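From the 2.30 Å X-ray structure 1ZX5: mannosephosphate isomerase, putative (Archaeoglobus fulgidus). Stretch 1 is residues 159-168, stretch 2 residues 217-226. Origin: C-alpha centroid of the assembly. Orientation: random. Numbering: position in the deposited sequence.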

# COMPACT_ATOMS: atom_id res chain seq x y z
N THR A 159 -9.46 4.32 17.73
CA THR A 159 -8.04 4.63 17.87
C THR A 159 -7.28 3.34 18.19
O THR A 159 -7.65 2.60 19.09
CB THR A 159 -7.81 5.68 18.97
OG1 THR A 159 -8.58 6.84 18.65
CG2 THR A 159 -6.32 6.07 19.09
N PHE A 160 -6.24 3.07 17.42
CA PHE A 160 -5.46 1.87 17.61
C PHE A 160 -4.03 2.25 17.92
O PHE A 160 -3.37 2.89 17.10
CB PHE A 160 -5.50 1.00 16.37
CG PHE A 160 -6.88 0.57 15.99
CD1 PHE A 160 -7.45 -0.58 16.56
CD2 PHE A 160 -7.63 1.31 15.07
CE1 PHE A 160 -8.73 -0.98 16.20
CE2 PHE A 160 -8.91 0.92 14.72
CZ PHE A 160 -9.46 -0.23 15.29
N GLU A 161 -3.57 1.87 19.10
CA GLU A 161 -2.17 1.99 19.44
C GLU A 161 -1.49 0.75 18.90
O GLU A 161 -1.74 -0.34 19.38
CB GLU A 161 -1.98 2.15 20.95
CG GLU A 161 -2.03 3.62 21.34
CD GLU A 161 -2.69 3.89 22.67
OE1 GLU A 161 -2.27 3.29 23.70
OE2 GLU A 161 -3.61 4.74 22.69
N THR A 162 -0.67 0.93 17.88
CA THR A 162 -0.12 -0.20 17.14
C THR A 162 1.16 -0.76 17.76
O THR A 162 1.80 -0.12 18.59
CB THR A 162 0.13 0.18 15.67
OG1 THR A 162 1.19 1.14 15.58
CG2 THR A 162 -1.14 0.76 15.03
N THR A 163 1.48 -1.99 17.36
CA THR A 163 2.81 -2.57 17.51
C THR A 163 3.23 -2.98 16.11
O THR A 163 2.36 -3.14 15.24
CB THR A 163 2.83 -3.80 18.46
OG1 THR A 163 1.89 -4.78 17.99
CG2 THR A 163 2.48 -3.40 19.90
N PRO A 164 4.55 -3.13 15.86
CA PRO A 164 5.00 -3.51 14.52
C PRO A 164 4.23 -4.71 13.96
O PRO A 164 3.98 -5.69 14.69
CB PRO A 164 6.47 -3.88 14.74
CG PRO A 164 6.89 -3.02 15.88
CD PRO A 164 5.69 -2.93 16.78
N TYR A 165 3.89 -4.62 12.68
CA TYR A 165 3.29 -5.70 11.90
C TYR A 165 1.79 -5.94 12.17
O TYR A 165 1.22 -6.89 11.63
CB TYR A 165 4.13 -7.00 11.95
CG TYR A 165 5.56 -6.73 11.52
CD1 TYR A 165 5.85 -6.35 10.20
CD2 TYR A 165 6.62 -6.79 12.44
CE1 TYR A 165 7.17 -6.05 9.80
CE2 TYR A 165 7.93 -6.48 12.06
CZ TYR A 165 8.19 -6.12 10.73
OH TYR A 165 9.48 -5.83 10.34
N ASP A 166 1.17 -5.09 12.98
CA ASP A 166 -0.28 -5.00 13.00
C ASP A 166 -0.73 -4.68 11.59
O ASP A 166 -0.01 -3.99 10.84
CB ASP A 166 -0.78 -3.89 13.92
CG ASP A 166 -0.70 -4.26 15.38
OD1 ASP A 166 -0.45 -5.45 15.70
OD2 ASP A 166 -0.87 -3.36 16.22
N THR A 167 -1.92 -5.18 11.23
CA THR A 167 -2.50 -4.91 9.93
C THR A 167 -3.90 -4.33 10.05
O THR A 167 -4.60 -4.52 11.06
CB THR A 167 -2.56 -6.17 9.00
OG1 THR A 167 -3.43 -7.15 9.57
CG2 THR A 167 -1.19 -6.79 8.77
N PHE A 168 -4.30 -3.62 9.00
CA PHE A 168 -5.63 -3.05 8.87
C PHE A 168 -6.11 -3.29 7.46
O PHE A 168 -5.30 -3.40 6.53
CB PHE A 168 -5.61 -1.54 9.18
CG PHE A 168 -5.21 -1.24 10.59
CD1 PHE A 168 -6.16 -1.21 11.60
CD2 PHE A 168 -3.88 -1.03 10.91
CE1 PHE A 168 -5.80 -0.97 12.92
CE2 PHE A 168 -3.50 -0.79 12.23
CZ PHE A 168 -4.46 -0.76 13.24
N GLU A 217 -13.80 -5.24 12.40
CA GLU A 217 -14.10 -4.96 10.99
C GLU A 217 -12.95 -4.26 10.26
O GLU A 217 -12.92 -4.27 9.03
CB GLU A 217 -15.37 -4.12 10.85
CG GLU A 217 -16.63 -4.71 11.49
CD GLU A 217 -17.82 -3.75 11.41
OE1 GLU A 217 -18.17 -3.33 10.29
OE2 GLU A 217 -18.39 -3.40 12.46
N VAL A 218 -12.03 -3.64 10.99
CA VAL A 218 -10.90 -2.95 10.36
C VAL A 218 -9.52 -3.58 10.63
O VAL A 218 -8.60 -3.41 9.85
CB VAL A 218 -10.88 -1.41 10.66
CG1 VAL A 218 -12.17 -0.75 10.18
CG2 VAL A 218 -10.68 -1.14 12.14
N LYS A 219 -9.41 -4.31 11.74
CA LYS A 219 -8.16 -4.97 12.13
C LYS A 219 -7.91 -6.26 11.34
O LYS A 219 -8.81 -7.09 11.22
CB LYS A 219 -8.20 -5.32 13.62
CG LYS A 219 -7.58 -4.31 14.55
CD LYS A 219 -7.83 -4.76 15.99
CE LYS A 219 -6.67 -4.42 16.92
NZ LYS A 219 -7.10 -4.38 18.38
N GLY A 220 -6.70 -6.42 10.81
CA GLY A 220 -6.30 -7.70 10.23
C GLY A 220 -5.59 -8.56 11.27
O GLY A 220 -5.52 -8.19 12.44
N LYS A 221 -5.05 -9.70 10.83
CA LYS A 221 -4.19 -10.54 11.69
C LYS A 221 -2.76 -10.01 11.72
O LYS A 221 -2.33 -9.33 10.79
CB LYS A 221 -4.18 -11.99 11.20
CG LYS A 221 -5.51 -12.71 11.39
CD LYS A 221 -5.44 -14.17 10.99
CE LYS A 221 -6.86 -14.77 10.89
NZ LYS A 221 -6.81 -16.27 10.91
N LYS A 222 -2.03 -10.33 12.79
CA LYS A 222 -0.62 -9.99 12.87
C LYS A 222 0.14 -10.47 11.61
O LYS A 222 0.11 -11.65 11.27
CB LYS A 222 -0.00 -10.59 14.15
CG LYS A 222 1.50 -10.31 14.36
CD LYS A 222 1.84 -8.82 14.50
CE LYS A 222 1.56 -8.31 15.90
NZ LYS A 222 1.93 -6.88 16.09
N GLY A 223 0.77 -9.52 10.92
CA GLY A 223 1.61 -9.83 9.77
C GLY A 223 0.91 -10.34 8.51
O GLY A 223 1.56 -10.87 7.62
N MSE A 224 -0.40 -10.15 8.41
CA MSE A 224 -1.17 -10.82 7.38
C MSE A 224 -2.52 -10.16 7.18
O MSE A 224 -3.33 -10.08 8.10
CB MSE A 224 -1.40 -12.26 7.84
CG MSE A 224 -1.54 -13.30 6.79
SE MSE A 224 -1.80 -14.99 7.82
CE MSE A 224 -3.71 -15.29 7.39
N ALA A 225 -2.77 -9.67 5.97
CA ALA A 225 -4.05 -9.07 5.62
C ALA A 225 -4.35 -9.25 4.14
O ALA A 225 -3.43 -9.34 3.32
CB ALA A 225 -4.08 -7.58 5.99
N GLU A 226 -5.64 -9.29 3.80
CA GLU A 226 -6.05 -9.34 2.40
C GLU A 226 -7.41 -8.68 2.11
O GLU A 226 -8.23 -8.47 3.01
CB GLU A 226 -5.97 -10.77 1.82
CG GLU A 226 -6.65 -11.85 2.61
CD GLU A 226 -6.43 -13.26 2.03
OE1 GLU A 226 -5.28 -13.69 1.77
OE2 GLU A 226 -7.45 -13.94 1.82
O HOH W 1 -4.65 -1.97 18.48
O HOH W 2 -3.26 -6.76 13.38

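The two stretches run alongside each other in opposite directions: as the chain advances from Tyr-165 to Phe-168, its neighbour across the gap steps back from Gly-223 to Lys-219. Together they bury 572 Å². Two direct backbone hydrogen bonds hold this alignment, Gly-223 N to Tyr-165 O (2.8 Å) and Gly-220 N to Thr-167 O (2.8 Å), both close to straight. Phe-168 and Lys-219 form a single beta bridge, and beside it the CA of Phe-168 lies 3.1 Å from Val-218 O, a CA-H...O contact. Between the ladder's direct bonds, water 2 fills a rung, accepting from Thr-167 N (3.0 Å) and donating to Gly-220 O (2.8 Å).

Each stretch also folds back in a type II turn, Thr-163 to Asp-166 and Lys-221 to Met-224. Gly-223 sits in the third position of its turn with a positive phi of 69°, a conformation that glycine adopts easily. Tyr-165 takes the corresponding place in the other turn, with phi at 77°, and its carbonyl receives the Gly-223 amide.

The charged pairing centres on Lys-222. Its CA-to-CB bond points away, yet the long chain bends through two p rotamers, at chi2 and chi3, and brings its ammonium back to the first turn. There Lys-222 NZ donates to Thr-163 OG1, Pro-164 O and Asp-166 OD1, each at 2.8 Å, the last also a salt bridge. Three acceptors suit an ammonium group with three hydrogens. Asp-166 does double duty, since its OD2 accepts from Thr-163 N (2.9 Å) and so braces its own turn. The aliphatic part of the lysine is used as well: Lys-222 CD packs 3.9 Å from Tyr-165 CB.

Thr-167 points toward the second stretch and is buried there. Its hydroxyl donates from OG1 to Lys-221 O (2.7 Å), satisfying a polar group inside the contact, while its CB rests 3.7 Å from Ala-225 CB. A small, branched side chain with one hydroxyl can serve both needs. Gly-220 leaves room for it: an ideal CB there would fall 2.1 Å from Thr-167 OG1, a clash.

Apolar packing gathers around Phe-160, whose ring reaches Val-218, CZ to CG2 at 3.5 Å, and also meets the aliphatic chain of Lys-219, CE1 to CG at 3.9 Å. The Phe-168 ring approaches the same methylene, CE1 to Lys-219 CG at 4.1 Å. Lysine suits this exposed position because its methylenes can cover aromatic carbon while its amine remains near solvent, where NZ makes a weak hydrogen bond to water 1.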